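Local atomic coordinates of beta-agarase B (Zobellia galactanivorans, PDB entry 4ATF), a protein that hydrolyses the beta-1,4-linkages of agarose at random positions along the chain, with retention of the anomeric configuration, as a glycoside hydrolase of family 16. Residues A[98-103]-A[258-263]; A[117-122]-A[140-145]; A[36-41]-A[294-299]; A[132-137]-A[251-256]. The protein carries 1 engineered substitution. All coordinates share one frame; numbering follows the deposited sequence. Where two conformers were deposited one is given.

Contact 1 (A[98-103]-A[258-263]); sequences MGCITS and IINTED. With GAL (beta-D-galactopyranose), chain E.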
# COMPACT_ATOMS: atom_id res chain seq x y z
N MET A 98 9.92 10.84 -5.45
CA MET A 98 9.73 9.37 -5.58
C MET A 98 8.38 9.22 -6.29
O MET A 98 7.66 10.25 -6.56
CB MET A 98 9.81 8.64 -4.21
CG MET A 98 8.72 9.00 -3.23
SD MET A 98 9.11 8.45 -1.52
CE MET A 98 10.55 9.40 -1.03
N GLY A 99 8.05 8.00 -6.64
CA GLY A 99 6.88 7.72 -7.48
C GLY A 99 5.57 7.47 -6.74
O GLY A 99 5.57 7.04 -5.56
N CYS A 100 4.45 7.66 -7.45
CA CYS A 100 3.09 7.30 -6.96
C CYS A 100 2.21 7.15 -8.20
O CYS A 100 2.26 8.04 -9.08
CB CYS A 100 2.54 8.43 -6.08
SG CYS A 100 0.95 8.04 -5.29
N ILE A 101 1.45 6.05 -8.32
CA ILE A 101 0.51 5.91 -9.42
C ILE A 101 -0.86 5.55 -8.80
O ILE A 101 -0.90 5.04 -7.68
CB ILE A 101 0.94 4.83 -10.48
CG1 ILE A 101 0.72 3.38 -9.99
CG2 ILE A 101 2.42 5.13 -11.03
CD1 ILE A 101 1.02 2.28 -11.14
N THR A 102 -1.94 5.85 -9.53
CA THR A 102 -3.32 5.60 -9.09
C THR A 102 -4.09 4.91 -10.22
O THR A 102 -3.91 5.26 -11.39
CB THR A 102 -4.03 6.92 -8.74
OG1 THR A 102 -3.24 7.67 -7.79
CG2 THR A 102 -5.46 6.65 -8.16
N SER A 103 -4.93 3.92 -9.89
CA SER A 103 -5.79 3.29 -10.92
C SER A 103 -6.82 4.28 -11.50
O SER A 103 -7.31 5.19 -10.81
CB SER A 103 -6.52 2.06 -10.38
OG SER A 103 -7.36 2.44 -9.28
N ILE A 258 -3.64 2.40 -5.19
CA ILE A 258 -2.48 3.34 -5.22
C ILE A 258 -1.22 2.46 -4.99
O ILE A 258 -1.24 1.57 -4.12
CB ILE A 258 -2.60 4.43 -4.11
CG1 ILE A 258 -3.96 5.18 -4.27
CG2 ILE A 258 -1.37 5.34 -4.06
CD1 ILE A 258 -4.17 6.33 -3.26
N ILE A 259 -0.15 2.70 -5.80
CA ILE A 259 1.15 2.03 -5.61
C ILE A 259 2.18 3.16 -5.47
O ILE A 259 2.28 3.99 -6.37
CB ILE A 259 1.48 1.09 -6.82
CG1 ILE A 259 0.34 0.08 -6.99
CG2 ILE A 259 2.91 0.44 -6.59
CD1 ILE A 259 0.53 -0.95 -8.15
N ASN A 260 2.99 3.18 -4.40
CA ASN A 260 3.93 4.25 -4.22
C ASN A 260 5.03 3.86 -3.28
O ASN A 260 5.07 2.72 -2.79
CB ASN A 260 3.24 5.60 -3.78
CG ASN A 260 2.78 5.62 -2.30
OD1 ASN A 260 3.34 4.97 -1.45
ND2 ASN A 260 1.76 6.43 -2.00
N THR A 261 5.97 4.79 -3.09
CA THR A 261 6.87 4.75 -1.93
C THR A 261 6.66 6.05 -1.19
O THR A 261 6.15 7.02 -1.81
CB THR A 261 8.37 4.49 -2.29
OG1 THR A 261 8.91 5.60 -3.03
CG2 THR A 261 8.49 3.20 -3.18
N GLU A 262 7.07 6.10 0.10
CA GLU A 262 6.80 7.29 0.97
C GLU A 262 7.87 7.41 2.02
O GLU A 262 8.30 6.40 2.60
CB GLU A 262 5.45 7.23 1.77
CG GLU A 262 4.21 7.37 0.95
CD GLU A 262 2.88 7.23 1.78
OE1 GLU A 262 2.91 7.09 3.01
OE2 GLU A 262 1.79 7.16 1.17
N ASP A 263 8.27 8.64 2.32
CA ASP A 263 8.92 8.89 3.59
C ASP A 263 7.81 9.38 4.56
O ASP A 263 7.14 10.36 4.26
CB ASP A 263 9.98 10.01 3.44
CG ASP A 263 10.56 10.42 4.76
OD1 ASP A 263 10.00 11.37 5.40
OD2 ASP A 263 11.62 9.82 5.14
C1 GAL E . -1.35 4.22 5.27
C2 GAL E . -1.59 5.70 5.55
C3 GAL E . -1.72 6.61 4.32
C4 GAL E . -0.46 6.38 3.47
C5 GAL E . -0.28 4.85 3.23
C6 GAL E . 0.89 4.51 2.29
O2 GAL E . -2.81 5.73 6.22
O3 GAL E . -1.78 7.94 4.87
O4 GAL E . 0.64 6.86 4.21
O5 GAL E . -0.23 4.05 4.42
O6 GAL E . 0.83 3.08 2.15
O HOH W 1 9.35 5.56 -5.77
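Cys100, Ile101 and Thr102 pair with Asn260, Ile259 and Ile258 as neighbouring antiparallel strands of the GH16 beta-sandwich, their short axes 4.8 Å apart and 166° from one another. Ile101 and Ile259 form the hydrogen-bonded pair: Ile101 N gives to Ile259 O at 3.0 Å, and Ile259 N returns the bond to Ile101 O. Beyond them the ladder frays, Thr261 N reaching Gly99 O only weakly, and a water bridges Gly99 N and Thr261 OG1.

The apolar contacts divide between the two faces. On one, Ile101 and Ile259 run alongside each other, with Ile101 CG1 4.0 Å from Ile259 CB and Leu83 touching both. On the other, Cys100 SG, anti to its backbone N (chi1 -174°), leans on Ile258 CG2 at 3.8 Å and on Asn260 CB.

Met98 reaches past the ladder's end. Its CG lies between the backbone N and the carbonyl carbon (chi1 64°), and SD ends 3.2 Å from Thr261 OG1, the two side chains crossing obliquely.

Glu262, a substrate-binding residue on the strand's last position, points its CB away from 98-103. Its extended chain reaches the bound galactose, whose O4 donates to Glu262 OE1 at 2.6 Å.

Contact 2 (A[117-122]-A[140-145]); sequences AKVMNS and DILDAY. Engineered in segment 140-145: Asp143 (natural residue Glu).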
# COMPACT_ATOMS: atom_id res chain seq x y z
N ALA A 117 5.30 -8.40 -5.55
CA ALA A 117 6.15 -7.22 -5.43
C ALA A 117 7.39 -7.53 -4.62
O ALA A 117 7.42 -8.51 -3.81
CB ALA A 117 5.35 -6.00 -4.73
N LYS A 118 8.39 -6.69 -4.77
CA LYS A 118 9.65 -6.84 -4.03
C LYS A 118 9.94 -5.58 -3.20
O LYS A 118 10.30 -4.52 -3.74
CB LYS A 118 10.80 -7.15 -5.00
CG LYS A 118 12.14 -7.46 -4.35
CD LYS A 118 13.17 -7.80 -5.48
CE LYS A 118 14.53 -7.55 -4.96
NZ LYS A 118 14.90 -8.88 -4.56
N VAL A 119 9.76 -5.71 -1.89
CA VAL A 119 9.93 -4.59 -0.93
C VAL A 119 11.36 -4.03 -1.11
O VAL A 119 12.33 -4.84 -1.27
CB VAL A 119 9.72 -5.13 0.53
CG1 VAL A 119 10.05 -4.04 1.62
CG2 VAL A 119 8.24 -5.63 0.67
N MET A 120 11.53 -2.71 -1.10
CA MET A 120 12.87 -2.11 -1.21
C MET A 120 13.81 -2.38 -0.03
O MET A 120 13.37 -2.43 1.12
CB MET A 120 12.75 -0.58 -1.27
CG MET A 120 11.95 -0.10 -2.46
SD MET A 120 12.03 1.74 -2.62
CE MET A 120 11.11 2.22 -1.10
N ASN A 121 15.12 -2.45 -0.31
CA ASN A 121 16.13 -2.44 0.74
C ASN A 121 16.41 -0.97 1.13
O ASN A 121 17.51 -0.46 0.91
CB ASN A 121 17.41 -3.11 0.21
CG ASN A 121 18.46 -3.32 1.30
OD1 ASN A 121 18.21 -3.10 2.49
ND2 ASN A 121 19.65 -3.71 0.88
N SER A 122 15.37 -0.30 1.65
CA SER A 122 15.40 1.10 2.02
C SER A 122 14.58 1.39 3.30
O SER A 122 13.65 0.58 3.70
CB SER A 122 14.73 1.88 0.86
OG SER A 122 14.70 3.30 1.09
N ASP A 140 -4.72 -1.17 3.53
CA ASP A 140 -3.35 -1.51 3.08
C ASP A 140 -3.26 -2.89 2.45
O ASP A 140 -3.91 -3.82 2.93
CB ASP A 140 -2.44 -1.65 4.25
CG ASP A 140 -2.28 -0.42 5.03
OD1 ASP A 140 -2.60 0.71 4.60
OD2 ASP A 140 -1.85 -0.69 6.17
N ILE A 141 -2.55 -3.09 1.37
CA ILE A 141 -2.37 -4.48 0.95
C ILE A 141 -0.91 -4.83 1.31
O ILE A 141 -0.58 -5.90 1.94
CB ILE A 141 -2.71 -4.64 -0.55
CG1 ILE A 141 -4.21 -4.33 -0.77
CG2 ILE A 141 -2.34 -6.06 -1.09
CD1 ILE A 141 -4.54 -4.04 -2.23
N LEU A 142 -0.03 -3.87 1.03
CA LEU A 142 1.41 -4.05 1.40
C LEU A 142 1.86 -2.70 2.01
O LEU A 142 1.63 -1.63 1.40
CB LEU A 142 2.27 -4.30 0.16
CG LEU A 142 3.82 -4.30 0.32
CD1 LEU A 142 4.31 -5.34 1.35
CD2 LEU A 142 4.53 -4.56 -1.10
N ASP A 143 2.50 -2.73 3.16
CA ASP A 143 3.07 -1.50 3.71
C ASP A 143 4.29 -2.00 4.49
O ASP A 143 4.16 -2.68 5.55
CB ASP A 143 2.04 -0.74 4.60
CG ASP A 143 2.71 0.40 5.46
OD1 ASP A 143 3.60 1.14 5.06
OD2 ASP A 143 2.30 0.61 6.58
N ALA A 144 5.48 -1.79 3.94
CA ALA A 144 6.71 -2.41 4.52
C ALA A 144 7.90 -1.50 4.38
O ALA A 144 8.02 -0.80 3.36
CB ALA A 144 7.02 -3.82 3.78
N TYR A 145 8.78 -1.54 5.37
CA TYR A 145 10.02 -0.73 5.46
C TYR A 145 11.12 -1.78 5.36
O TYR A 145 11.50 -2.39 6.37
CB TYR A 145 10.05 0.04 6.81
CG TYR A 145 8.78 0.85 7.00
CD1 TYR A 145 7.65 0.26 7.59
CD2 TYR A 145 8.65 2.17 6.52
CE1 TYR A 145 6.45 0.96 7.74
CE2 TYR A 145 7.39 2.89 6.70
CZ TYR A 145 6.33 2.27 7.30
OH TYR A 145 5.08 2.90 7.47
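A largely apolar contact, carried by side chains, joins Val119 and Ala117, at the end of strand 111-118, to Leu142 and Ala144 on strand 137-145, inside the beta-sandwich of the GH16 fold. The evidence for packing without backbone pairing is direct: the two backbones share no hydrogen bond, Val119 CA is 6.7 Å from Ala144 CA, and the closest approaches there run between methyl groups. The touching parts nevertheless run in similar directions, 20° apart end to end.

Val119 carries the largest share. Its CG1 is anti to the backbone N (chi1 173°) and meets Ala144 CB at 3.7 Å. Its other branch, CG2, touches the same methyl and also lies 4.0 Å from Leu142 CD1, so the fork of the valine straddles Ala144 CB with one branch extending to the leucine. Leu142 is forked in turn: while CD1 meets the valine, CD2 lies 4.0 Å from Ala117 CB. The four side chains thus interlock as a short chain of methyl contacts. Farther along, the backbones draw near, Ser122 O standing 3.8 Å from Tyr145 C.

Phe294 touches both Ala117 and Leu142, and Val164 covers Leu142 and Ala144. A classic bulge at Ile141 and Leu142, both facing Val128, precedes the alternating run in which Leu142 and Ala144 point inward and Asp143 and Tyr145 away. Asp143, an engineered replacement of the glutamate inferred to be the proton donor, accordingly turns its carboxylate to the substrate side, where His165 bonds OD2. The chemistry implies a division by strand face: methyl packing beneath, polar and glycan-binding groups above.

Contact 3 (A[36-41]-A[294-299]); sequences DNFEYE and FGVDWI. With NA (sodium ion), chain I.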
# COMPACT_ATOMS: atom_id res chain seq x y z
N ASP A 36 -3.03 -5.73 -14.13
CA ASP A 36 -1.96 -5.36 -15.04
C ASP A 36 -0.70 -6.20 -14.69
O ASP A 36 -0.32 -6.30 -13.52
CB ASP A 36 -1.65 -3.84 -14.90
CG ASP A 36 -0.81 -3.26 -16.09
OD1 ASP A 36 -0.21 -4.02 -16.90
OD2 ASP A 36 -0.72 -2.02 -16.18
N ASN A 37 -0.11 -6.82 -15.71
CA ASN A 37 1.18 -7.53 -15.53
C ASN A 37 2.40 -6.77 -16.04
O ASN A 37 3.54 -7.31 -16.04
CB ASN A 37 1.16 -8.99 -16.02
CG ASN A 37 1.03 -9.11 -17.52
OD1 ASN A 37 0.59 -8.19 -18.18
ND2 ASN A 37 1.43 -10.25 -18.06
N PHE A 38 2.20 -5.49 -16.43
CA PHE A 38 3.32 -4.55 -16.70
C PHE A 38 4.33 -5.13 -17.71
O PHE A 38 5.57 -5.00 -17.50
CB PHE A 38 4.04 -4.15 -15.36
CG PHE A 38 3.10 -3.48 -14.37
CD1 PHE A 38 2.48 -2.25 -14.71
CD2 PHE A 38 2.78 -4.09 -13.14
CE1 PHE A 38 1.62 -1.65 -13.82
CE2 PHE A 38 1.94 -3.49 -12.27
CZ PHE A 38 1.35 -2.29 -12.59
N GLU A 39 3.83 -5.72 -18.81
CA GLU A 39 4.74 -6.31 -19.79
C GLU A 39 5.12 -5.33 -20.93
O GLU A 39 5.91 -5.66 -21.80
CB GLU A 39 4.32 -7.73 -20.24
CG GLU A 39 4.35 -8.76 -19.09
CD GLU A 39 5.78 -9.22 -18.65
OE1 GLU A 39 6.69 -9.28 -19.49
OE2 GLU A 39 5.99 -9.51 -17.44
N TYR A 40 4.65 -4.08 -20.88
CA TYR A 40 4.91 -3.09 -21.94
C TYR A 40 6.00 -2.17 -21.44
O TYR A 40 6.28 -2.17 -20.22
CB TYR A 40 3.63 -2.27 -22.19
CG TYR A 40 2.96 -1.80 -20.92
CD1 TYR A 40 2.00 -2.59 -20.28
CD2 TYR A 40 3.30 -0.56 -20.33
CE1 TYR A 40 1.34 -2.14 -19.08
CE2 TYR A 40 2.69 -0.12 -19.12
CZ TYR A 40 1.72 -0.93 -18.49
OH TYR A 40 1.11 -0.49 -17.34
N GLU A 41 6.54 -1.31 -22.30
CA GLU A 41 7.55 -0.35 -21.86
C GLU A 41 6.91 1.02 -21.64
O GLU A 41 6.32 1.53 -22.55
CB GLU A 41 8.69 -0.24 -22.92
CG GLU A 41 9.51 -1.55 -23.08
CD GLU A 41 10.46 -1.82 -21.87
OE1 GLU A 41 11.21 -0.89 -21.42
OE2 GLU A 41 10.45 -2.98 -21.38
N PHE A 294 11.45 0.24 -6.03
CA PHE A 294 10.35 -0.65 -5.64
C PHE A 294 9.84 -1.25 -6.96
O PHE A 294 9.59 -0.50 -7.92
CB PHE A 294 9.28 0.19 -4.93
CG PHE A 294 8.06 -0.60 -4.49
CD1 PHE A 294 8.18 -1.94 -4.05
CD2 PHE A 294 6.81 -0.01 -4.53
CE1 PHE A 294 7.03 -2.69 -3.66
CE2 PHE A 294 5.66 -0.70 -4.11
CZ PHE A 294 5.76 -2.06 -3.66
N GLY A 295 9.75 -2.59 -7.03
CA GLY A 295 9.35 -3.28 -8.28
C GLY A 295 8.08 -4.06 -8.03
O GLY A 295 7.95 -4.73 -6.97
N VAL A 296 7.14 -3.95 -8.96
CA VAL A 296 5.88 -4.69 -8.89
C VAL A 296 5.80 -5.49 -10.17
O VAL A 296 5.75 -4.92 -11.25
CB VAL A 296 4.63 -3.77 -8.72
CG1 VAL A 296 3.32 -4.57 -8.80
CG2 VAL A 296 4.69 -3.06 -7.38
N ASP A 297 5.83 -6.82 -10.08
CA ASP A 297 5.75 -7.69 -11.26
C ASP A 297 4.30 -7.66 -11.82
O ASP A 297 4.10 -7.55 -13.04
CB ASP A 297 6.17 -9.13 -10.86
CG ASP A 297 6.23 -10.10 -12.04
OD1 ASP A 297 6.15 -9.66 -13.21
OD2 ASP A 297 6.34 -11.33 -11.81
N TRP A 298 3.31 -7.72 -10.94
CA TRP A 298 1.89 -7.64 -11.39
C TRP A 298 0.94 -7.36 -10.25
O TRP A 298 1.30 -7.50 -9.06
CB TRP A 298 1.44 -8.92 -12.18
CG TRP A 298 1.84 -10.32 -11.59
CD1 TRP A 298 2.80 -11.23 -12.09
CD2 TRP A 298 1.22 -10.99 -10.47
NE1 TRP A 298 2.78 -12.42 -11.31
CE2 TRP A 298 1.83 -12.28 -10.33
CE3 TRP A 298 0.21 -10.61 -9.57
CZ2 TRP A 298 1.44 -13.20 -9.31
CZ3 TRP A 298 -0.16 -11.50 -8.54
CH2 TRP A 298 0.46 -12.79 -8.43
N ILE A 299 -0.26 -6.96 -10.61
CA ILE A 299 -1.33 -6.77 -9.68
C ILE A 299 -2.59 -7.35 -10.33
O ILE A 299 -2.93 -7.01 -11.49
CB ILE A 299 -1.48 -5.29 -9.21
CG1 ILE A 299 -2.59 -5.19 -8.10
CG2 ILE A 299 -1.71 -4.36 -10.41
CD1 ILE A 299 -2.54 -3.84 -7.36
NA NA I . 5.24 -8.32 -14.94
O HOH W 2 4.89 -10.45 -15.98
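Phe38 lies against Val296, Asp297 and Ile299 where the loop after strand 27-31 runs beside strand 293-306 in the GH16 beta-sandwich and a sodium ion ties the two together. Phe38 CB sits 4.1 Å from Asp297 O. From there CG is anti to the carbonyl carbon (chi1 -60°), which carries the ring toward the strand: CD2 comes 3.6 Å from Val296 O, while Asp297 O lies at the ring edge, in its plane. One atom on, CE2 meets Val296 CG1 at 3.9 Å and, a little farther, Ile299 CG2. One ring face carries Asp36 CG, offset toward the rim, and Val78 of strand 76-79 also touches the phenyl group.

Asp36 holds the loop in shape. Its OD1 accepts from Phe38 N, an Asx turn in which the N-H arrives from above the carboxylate plane, while OD2 takes Tyr40 OH on the syn side. Its backbone makes a single antiparallel bridge with Ile299, bonded both ways.

Asp297 is part of a classic bulge opposite Arg116, which also salt-bridges its OD2. That leaves OD1 and the main-chain O of Asp297 for the sodium. Asn37 O, the side chain of Glu39, Gly81 O and a water complete the site. Asn37 O and Asp297 O approach to 3.1 Å because both bind the cation, at 2.3 Å each, and Glu39 OE2 stands farther off, 2.9 Å from the sodium.

Contact 4 (A[132-137]-A[251-256]); sequences SADDTQ and LNKEMD. With GAL (beta-D-galactopyranose), chain B.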
# COMPACT_ATOMS: atom_id res chain seq x y z
N SER A 132 -10.53 5.51 -0.58
CA SER A 132 -11.75 6.07 -1.16
C SER A 132 -11.51 7.48 -1.75
O SER A 132 -10.58 8.19 -1.34
CB SER A 132 -12.90 6.09 -0.10
OG SER A 132 -12.55 7.01 0.97
N ALA A 133 -12.39 7.89 -2.69
CA ALA A 133 -12.23 9.17 -3.36
C ALA A 133 -12.19 10.35 -2.34
O ALA A 133 -11.47 11.37 -2.54
CB ALA A 133 -13.38 9.34 -4.43
N ASP A 134 -12.97 10.19 -1.25
CA ASP A 134 -13.08 11.30 -0.28
C ASP A 134 -12.09 11.19 0.86
O ASP A 134 -12.18 11.99 1.81
CB ASP A 134 -14.54 11.44 0.22
CG ASP A 134 -14.96 10.26 1.15
OD1 ASP A 134 -14.11 9.36 1.46
OD2 ASP A 134 -16.15 10.25 1.56
N ASP A 135 -11.11 10.27 0.74
CA ASP A 135 -9.97 10.11 1.71
C ASP A 135 -10.42 9.67 3.13
O ASP A 135 -9.71 9.86 4.09
CB ASP A 135 -9.17 11.43 1.82
CG ASP A 135 -8.36 11.76 0.53
OD1 ASP A 135 -8.04 10.80 -0.21
OD2 ASP A 135 -8.06 12.93 0.26
N THR A 136 -11.65 9.16 3.25
CA THR A 136 -12.09 8.69 4.53
C THR A 136 -11.87 7.21 4.86
O THR A 136 -12.00 6.87 6.06
CB THR A 136 -13.57 8.99 4.77
OG1 THR A 136 -14.37 8.30 3.78
CG2 THR A 136 -13.81 10.53 4.81
N GLN A 137 -11.64 6.34 3.85
CA GLN A 137 -11.56 4.94 4.10
C GLN A 137 -10.36 4.38 3.27
O GLN A 137 -10.16 4.76 2.10
CB GLN A 137 -12.89 4.24 3.70
CG GLN A 137 -14.09 4.75 4.50
CD GLN A 137 -15.43 4.15 4.03
OE1 GLN A 137 -16.52 4.53 4.53
NE2 GLN A 137 -15.35 3.22 3.12
N LEU A 251 -16.29 -0.21 5.94
CA LEU A 251 -15.48 0.05 4.70
C LEU A 251 -16.35 -0.20 3.45
O LEU A 251 -16.28 -1.24 2.81
CB LEU A 251 -14.21 -0.82 4.72
CG LEU A 251 -13.20 -0.50 5.89
CD1 LEU A 251 -12.14 -1.59 6.00
CD2 LEU A 251 -12.54 0.84 5.63
N ASN A 252 -17.22 0.74 3.12
CA ASN A 252 -18.25 0.52 2.10
C ASN A 252 -17.94 1.29 0.81
O ASN A 252 -18.55 1.02 -0.23
CB ASN A 252 -19.64 0.98 2.60
CG ASN A 252 -19.73 2.55 2.73
OD1 ASN A 252 -18.92 3.17 3.47
ND2 ASN A 252 -20.62 3.18 1.95
N LYS A 253 -17.03 2.27 0.87
CA LYS A 253 -16.90 3.16 -0.30
C LYS A 253 -15.99 2.54 -1.36
O LYS A 253 -14.95 1.95 -1.00
CB LYS A 253 -16.32 4.53 0.14
CG LYS A 253 -17.31 5.33 1.08
CD LYS A 253 -16.68 6.59 1.64
CE LYS A 253 -17.76 7.29 2.50
NZ LYS A 253 -17.17 8.38 3.47
N GLU A 254 -16.32 2.70 -2.64
CA GLU A 254 -15.40 2.22 -3.72
C GLU A 254 -14.04 2.95 -3.62
O GLU A 254 -13.96 4.11 -3.07
CB GLU A 254 -16.07 2.37 -5.11
CG GLU A 254 -16.17 3.82 -5.56
CD GLU A 254 -16.95 4.02 -6.84
OE1 GLU A 254 -17.27 3.00 -7.54
OE2 GLU A 254 -17.26 5.19 -7.12
N MET A 255 -12.94 2.29 -4.07
CA MET A 255 -11.59 2.81 -3.73
C MET A 255 -10.68 2.77 -4.98
O MET A 255 -10.83 1.89 -5.83
CB MET A 255 -10.94 1.97 -2.62
CG MET A 255 -11.68 2.11 -1.27
SD MET A 255 -10.78 1.30 0.04
CE MET A 255 -12.03 1.36 1.38
N ASP A 256 -9.78 3.77 -5.05
CA ASP A 256 -8.67 3.82 -5.98
C ASP A 256 -7.56 2.84 -5.50
O ASP A 256 -7.34 2.66 -4.30
CB ASP A 256 -8.02 5.24 -5.92
CG ASP A 256 -8.93 6.36 -6.51
OD1 ASP A 256 -9.82 6.11 -7.37
OD2 ASP A 256 -8.73 7.54 -6.12
C1 GAL B . -4.12 13.38 2.40
C2 GAL B . -5.21 14.09 1.59
C3 GAL B . -4.79 15.54 1.25
C4 GAL B . -4.33 16.29 2.53
C5 GAL B . -3.29 15.45 3.31
C6 GAL B . -2.93 16.29 4.51
O2 GAL B . -5.59 13.37 0.39
O3 GAL B . -5.93 16.21 0.76
O4 GAL B . -5.44 16.35 3.41
O5 GAL B . -3.83 14.13 3.62
O6 GAL B . -1.88 15.54 5.02
O HOH W 3 -15.00 6.47 -3.33
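Gln137 and Lys253 bury the most surface here, crossing at about a right angle, with Ser132 next. Lys253 runs out extended beyond CG, and its NZ ends in two bonds: to Asp134 OD2, a salt bridge at 2.9 Å using the syn lone pair, and to Thr136 OG1 at 2.8 Å.

The other carboxylate oxygen organises the type I turn 132-135. Asp134 OD1 accepts from Ser132 OG, Thr136 OG1 and Thr136 N, the last making an Asx turn; three donors on one oxygen fix the carboxylate and thereby probably steady its partner for the lysine.

Gln137 contributes its CB, 3.8 Å from Met255 CE and 3.9 Å from Leu251 CD2, while the aliphatic part of Lys253 lies across its amide end. Ser132 CB packs on Lys253 CB at 3.8 Å, and a water links Ala133 N to Glu254 O.

Asp135, at the end of the turn, receives O2 of a bound galactose on OD2 at 2.5 Å, with His60 on its OD1. The turn joins strands 125-132 and 137-145. On the other side of the contact, the chain from Leu251 leads into strand 255-262, which pairs with 125-132; Ile139 touches both Leu251 and Met255.

In the fold
The four contacts sample strands of one GH16 sandwich. Contacts 1 and 4 share strand 255-262, which carries Glu262 near one end, while Asp135 lies on the turn facing its other end; their centres are about 17 Å apart, and each binds a different galactose. Contact 2 brings in Asp143, whose side chain is about 6 Å from that of Glu262, and touches contact 1 where Met120 CE lies 3.5 Å from Thr261 CG2. Phe294 of contact 3 packs on Thr261, Ile259 and Met120, so contacts 1, 2 and 3 meet in the interior. The sodium ion of contact 3 lies 21.0 Å from O6 of the galactose held by Glu262.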